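Local structure of MutT related protein (Methanosarcina mazei, 3GRN) at residues I8-L14 with D39-V45; S31-A35 with L80-K84. The protein probably acts as a Nudix-family (MutT-like) hydrolase, a class that typically cleaves nucleoside diphosphates linked to another moiety, although its own substrate is not established. Residues are numbered along the deposited sequence.

Interaction 1: residues I8-L14 with D39-V45; sequences IISVYAL and DLPGGKV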
loop_
_atom_site.group_PDB
_atom_site.type_symbol
_atom_site.label_atom_id
_atom_site.label_comp_id
_atom_site.label_asym_id
_atom_site.label_seq_id
_atom_site.Cartn_x
_atom_site.Cartn_y
_atom_site.Cartn_z
ATOM N N ILE A 8 16.511 -0.241 -3.859
ATOM C CA ILE A 8 15.190 -0.135 -4.463
ATOM C C ILE A 8 14.984 1.294 -4.933
ATOM O O ILE A 8 15.669 2.210 -4.443
ATOM C CB ILE A 8 14.033 -0.554 -3.521
ATOM C CG1 ILE A 8 13.906 0.428 -2.363
ATOM C CG2 ILE A 8 14.222 -2.037 -3.040
ATOM C CD1 ILE A 8 12.538 0.540 -1.780
ATOM N N ILE A 9 14.099 1.454 -5.929
ATOM C CA ILE A 9 13.777 2.783 -6.469
ATOM C C ILE A 9 12.426 3.217 -5.886
ATOM O O ILE A 9 11.442 2.449 -5.895
ATOM C CB ILE A 9 13.706 2.791 -8.047
ATOM C CG1 ILE A 9 14.969 2.184 -8.676
ATOM C CG2 ILE A 9 13.415 4.227 -8.596
ATOM C CD1 ILE A 9 16.267 2.906 -8.316
ATOM N N SER A 10 12.386 4.443 -5.384
ATOM C CA SER A 10 11.154 5.038 -4.897
ATOM C C SER A 10 10.941 6.364 -5.589
ATOM O O SER A 10 11.869 6.906 -6.200
ATOM C CB SER A 10 11.174 5.227 -3.380
ATOM O OG SER A 10 11.149 3.969 -2.718
ATOM N N VAL A 11 9.706 6.849 -5.546
ATOM C CA VAL A 11 9.364 8.170 -6.080
ATOM C C VAL A 11 8.556 8.992 -5.069
ATOM O O VAL A 11 7.705 8.460 -4.353
ATOM C CB VAL A 11 8.602 8.056 -7.423
ATOM C CG1 VAL A 11 9.531 7.586 -8.535
ATOM C CG2 VAL A 11 7.420 7.072 -7.302
ATOM N N TYR A 12 8.845 10.283 -4.998
ATOM C CA TYR A 12 8.093 11.222 -4.136
ATOM C C TYR A 12 7.562 12.411 -4.931
ATOM O O TYR A 12 8.102 12.747 -6.000
ATOM C CB TYR A 12 8.940 11.681 -2.955
ATOM C CG TYR A 12 9.286 10.513 -2.058
ATOM C CD1 TYR A 12 8.357 10.045 -1.122
ATOM C CD2 TYR A 12 10.492 9.835 -2.184
ATOM C CE1 TYR A 12 8.631 8.952 -0.290
ATOM C CE2 TYR A 12 10.770 8.706 -1.354
ATOM C CZ TYR A 12 9.818 8.278 -0.424
ATOM O OH TYR A 12 10.058 7.200 0.410
ATOM N N ALA A 13 6.485 13.034 -4.412
ATOM C CA ALA A 13 5.904 14.220 -5.080
ATOM C C ALA A 13 5.949 15.438 -4.190
ATOM O O ALA A 13 5.639 15.347 -3.001
ATOM C CB ALA A 13 4.476 13.957 -5.487
ATOM N N LEU A 14 6.337 16.572 -4.779
ATOM C CA LEU A 14 6.228 17.878 -4.130
ATOM C C LEU A 14 4.917 18.497 -4.595
ATOM O O LEU A 14 4.789 18.920 -5.750
ATOM C CB LEU A 14 7.368 18.812 -4.543
ATOM C CG LEU A 14 8.767 18.454 -4.088
ATOM C CD1 LEU A 14 9.757 19.487 -4.668
ATOM C CD2 LEU A 14 8.877 18.393 -2.574
ATOM N N ASP A 39 6.614 12.285 6.129
ATOM C CA ASP A 39 7.067 11.781 4.837
ATOM C C ASP A 39 6.466 12.649 3.712
ATOM O O ASP A 39 5.531 13.418 3.951
ATOM C CB ASP A 39 6.604 10.318 4.695
ATOM C CG ASP A 39 7.515 9.480 3.805
ATOM O OD1 ASP A 39 8.310 10.047 3.041
ATOM O OD2 ASP A 39 7.436 8.233 3.859
ATOM N N LEU A 40 6.969 12.505 2.493
ATOM C CA LEU A 40 6.322 13.098 1.333
ATOM C C LEU A 40 5.413 12.028 0.762
ATOM O O LEU A 40 5.675 10.817 0.971
ATOM C CB LEU A 40 7.346 13.505 0.270
ATOM C CG LEU A 40 8.275 14.694 0.520
ATOM C CD1 LEU A 40 9.224 14.853 -0.650
ATOM C CD2 LEU A 40 7.455 15.973 0.665
ATOM N N PRO A 41 4.387 12.439 -0.015
ATOM C CA PRO A 41 3.615 11.449 -0.777
ATOM C C PRO A 41 4.524 10.721 -1.753
ATOM O O PRO A 41 5.374 11.349 -2.359
ATOM C CB PRO A 41 2.620 12.307 -1.564
ATOM C CG PRO A 41 2.529 13.559 -0.816
ATOM C CD PRO A 41 3.864 13.803 -0.217
ATOM N N GLY A 42 4.390 9.412 -1.828
ATOM C CA GLY A 42 5.197 8.613 -2.756
ATOM C C GLY A 42 5.478 7.250 -2.192
ATOM O O GLY A 42 4.886 6.858 -1.175
ATOM N N GLY A 43 6.383 6.514 -2.835
ATOM C CA GLY A 43 6.722 5.184 -2.350
ATOM C C GLY A 43 7.443 4.403 -3.416
ATOM O O GLY A 43 7.890 4.987 -4.410
ATOM N N LYS A 44 7.471 3.078 -3.240
ATOM C CA LYS A 44 8.263 2.201 -4.113
ATOM C C LYS A 44 7.681 2.066 -5.521
ATOM O O LYS A 44 6.453 1.953 -5.704
ATOM C CB LYS A 44 8.429 0.809 -3.489
ATOM C CG LYS A 44 8.859 0.788 -2.037
ATOM C CD LYS A 44 8.935 -0.662 -1.541
ATOM C CE LYS A 44 9.370 -0.761 -0.088
ATOM N NZ LYS A 44 8.233 -0.903 0.861
ATOM N N VAL A 45 8.566 2.081 -6.529
ATOM C CA VAL A 45 8.142 1.916 -7.933
ATOM C C VAL A 45 7.939 0.412 -8.181
ATOM O O VAL A 45 8.743 -0.396 -7.722
ATOM C CB VAL A 45 9.165 2.520 -8.953
ATOM C CG1 VAL A 45 8.707 2.257 -10.383
ATOM C CG2 VAL A 45 9.268 4.014 -8.773
HETATM O O HOH W 1 11.109 -0.123 -6.532
#

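Interaction 2: residues S31-A35 with L80-K84; sequences SRTNA and LTEKK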
loop_
_atom_site.group_PDB
_atom_site.type_symbol
_atom_site.label_atom_id
_atom_site.label_comp_id
_atom_site.label_asym_id
_atom_site.label_seq_id
_atom_site.Cartn_x
_atom_site.Cartn_y
_atom_site.Cartn_z
ATOM N N SER A 31 3.556 0.576 10.092
ATOM C CA SER A 31 4.477 0.531 8.959
ATOM C C SER A 31 5.774 -0.167 9.367
ATOM O O SER A 31 6.333 0.082 10.456
ATOM C CB SER A 31 4.801 1.943 8.447
ATOM O OG SER A 31 3.631 2.738 8.294
ATOM N N ARG A 32 6.232 -1.049 8.483
ATOM C CA ARG A 32 7.480 -1.793 8.655
ATOM C C ARG A 32 8.710 -0.869 8.741
ATOM O O ARG A 32 9.616 -1.108 9.538
ATOM C CB ARG A 32 7.622 -2.807 7.508
ATOM C CG ARG A 32 8.957 -3.510 7.431
ATOM C CD ARG A 32 9.007 -4.439 6.229
ATOM N NE ARG A 32 10.013 -5.493 6.380
ATOM C CZ ARG A 32 9.824 -6.633 7.047
ATOM N NH1 ARG A 32 8.661 -6.884 7.644
ATOM N NH2 ARG A 32 10.805 -7.524 7.119
ATOM N N THR A 33 8.717 0.187 7.923
ATOM C CA THR A 33 9.814 1.159 7.856
ATOM C C THR A 33 9.311 2.529 8.317
ATOM O O THR A 33 8.174 2.911 7.999
ATOM C CB THR A 33 10.357 1.281 6.401
ATOM O OG1 THR A 33 9.359 1.864 5.552
ATOM C CG2 THR A 33 10.732 -0.091 5.830
ATOM N N ASN A 34 10.138 3.263 9.063
ATOM C CA ASN A 34 9.831 4.662 9.466
ATOM C C ASN A 34 8.437 4.885 10.048
ATOM O O ASN A 34 7.782 5.891 9.745
ATOM C CB ASN A 34 10.018 5.632 8.282
ATOM C CG ASN A 34 11.429 6.157 8.152
ATOM O OD1 ASN A 34 12.088 6.499 9.140
ATOM N ND2 ASN A 34 11.893 6.261 6.914
ATOM N N ALA A 35 7.992 3.953 10.887
ATOM C CA ALA A 35 6.660 4.013 11.484
ATOM C C ALA A 35 6.483 5.304 12.295
ATOM O O ALA A 35 7.362 5.691 13.042
ATOM C CB ALA A 35 6.444 2.791 12.352
ATOM N N LEU A 80 18.034 2.114 4.776
ATOM C CA LEU A 80 17.190 1.546 5.824
ATOM C C LEU A 80 17.830 0.244 6.268
ATOM O O LEU A 80 18.802 -0.212 5.662
ATOM C CB LEU A 80 15.789 1.288 5.299
ATOM C CG LEU A 80 15.004 2.511 4.794
ATOM C CD1 LEU A 80 13.680 2.073 4.162
ATOM C CD2 LEU A 80 14.747 3.500 5.928
ATOM N N THR A 81 17.281 -0.371 7.312
ATOM C CA THR A 81 17.885 -1.588 7.798
ATOM C C THR A 81 17.937 -2.702 6.721
ATOM O O THR A 81 18.943 -3.411 6.618
ATOM C CB THR A 81 17.277 -2.061 9.158
ATOM O OG1 THR A 81 17.999 -3.216 9.582
ATOM C CG2 THR A 81 15.798 -2.412 9.011
ATOM N N GLU A 82 16.889 -2.846 5.901
ATOM C CA GLU A 82 16.918 -3.989 4.989
ATOM C C GLU A 82 17.103 -3.661 3.509
ATOM O O GLU A 82 17.213 -4.577 2.697
ATOM C CB GLU A 82 15.729 -4.914 5.224
ATOM C CG GLU A 82 14.448 -4.438 4.632
ATOM C CD GLU A 82 13.246 -4.928 5.413
ATOM O OE1 GLU A 82 13.261 -6.091 5.887
ATOM O OE2 GLU A 82 12.286 -4.137 5.544
ATOM N N LYS A 83 17.183 -2.368 3.182
ATOM C CA LYS A 83 17.415 -1.931 1.800
ATOM C C LYS A 83 17.966 -0.501 1.770
ATOM O O LYS A 83 17.806 0.244 2.747
ATOM C CB LYS A 83 16.115 -2.002 0.996
ATOM C CG LYS A 83 15.028 -1.029 1.486
ATOM C CD LYS A 83 13.652 -1.519 1.097
ATOM C CE LYS A 83 12.592 -0.845 1.938
ATOM N NZ LYS A 83 12.540 -1.461 3.292
ATOM N N LYS A 84 18.596 -0.138 0.650
ATOM C CA LYS A 84 18.958 1.252 0.357
ATOM C C LYS A 84 17.962 1.815 -0.641
ATOM O O LYS A 84 17.637 1.161 -1.630
ATOM C CB LYS A 84 20.371 1.338 -0.225
ATOM C CG LYS A 84 21.473 0.844 0.786
ATOM C CD LYS A 84 22.895 1.080 0.288
ATOM C CE LYS A 84 23.398 2.481 0.659
ATOM N NZ LYS A 84 24.727 2.835 0.060
#

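Interaction 1: residues I8-L14 with D39-V45
On one face of the sheet Val11 CG1 packs on Val45 CG2 at 3.6 Å, with Ile9 CG2 a looser 4.2 Å from the same Val45 CG2; helix 51-63 lies over this face through Leu51 and Val55. Here two neighbouring strands of the mixed Nudix sheet, 7-16 and 38-44, run antiparallel (170°, axes 4.5 Å apart), the second leading into the Nudix box, residues 43-64. On the other face the Tyr12 ring spreads across the partner strand, with Gly43 N over one ring face, and Tyr12 CD1 lies 3.9 Å from Leu40 CB; Phe126 of helix 124-137 meets the ring edge-to-face. Leu14 CD2 reaches Leu40 CD1 at 4.0 Å. Tyr12 and Gly42 form a non-hydrogen-bonded pair (CA-CA 4.1 Å). A CB on Gly42 would run into Val11 O, and its phi/psi of 148/-169° itself calls for glycine. Val11 and Gly43 form the hydrogen-bonded pair, N to O at 2.8 Å in both directions; Ala13 N donates to Pro41 O (2.9 Å) and Val45 N to Ile9 O (3.0 Å). Toward the polar edge Asp39 turns its OD2 to Arg27 in a salt bridge, and Lys44 NZ pairs with Glu120 of the second subunit. Past the last bridge, water 1 donates to both Ile9 O and Val45 O, each 2.7 Å away.

Interaction 2: residues S31-A35 with L80-K84
A salt bridge links the two loops at the surface. Arg32 NE donates to Glu82 OE2 at 2.8 Å, Glu82 OE2 lying at the edge of the guanidinium, near its plane, and Arg32 NH2 donates to Glu82 OE1 at 3.1 Å; a weak third bond joins Arg32 NE to Glu82 OE1 at 3.3 Å. Lys83 NZ, 3.5 Å from Glu82 OE2, extends the pair into a three-residue salt-bridge network. Two parts of the Nudix domain are joined in this way: the loop holding residues 31-35, between strands 22-27 and 38-44, and the beta hairpin of the adjacent antiparallel strands 72-79 and 84-94, whose turn at Leu80-Lys83 is closed by Leu80 N to Lys83 O (2.8 Å) before Lys84 starts the second strand. Van der Waals contacts lie beside the charges. Thr33 CG2 makes an apolar contact with Leu80 CD1 at 4.0 Å and sits 3.4 Å from Lys83 NZ, while Asn34 ND2 approaches Leu80 CD2 at 4.1 Å. Across the dimer, Arg32 packs on Met119 of the second subunit, whose Glu120 makes weak, long ion pairs with Arg32 and Lys83.

Overall arrangement
Interaction 1 lies within the sheet, its centre about 5 Å from that of the chain, whereas interaction 2 is a surface contact about 15 Å out; the two centres are about 13 Å apart. They touch directly: Ile8 N lies 2.9 Å from Lys84 O, a probable hydrogen bond between strands 7-16 and 84-94, Ile8 CD1 packs on Lys83 CD at 3.7 Å, and Lys44 CE on Lys83 CE at 3.8 Å. Their segments alternate along the chain. Glu120 of the second subunit approaches both, and glycerol, probably from the crystallisation liquor, is found about 3 Å from the Lys44 side chain and about 4 Å from that of Arg32. Residues 43-45 belong to the Nudix box, which in relatives carries catalytic metal ligands.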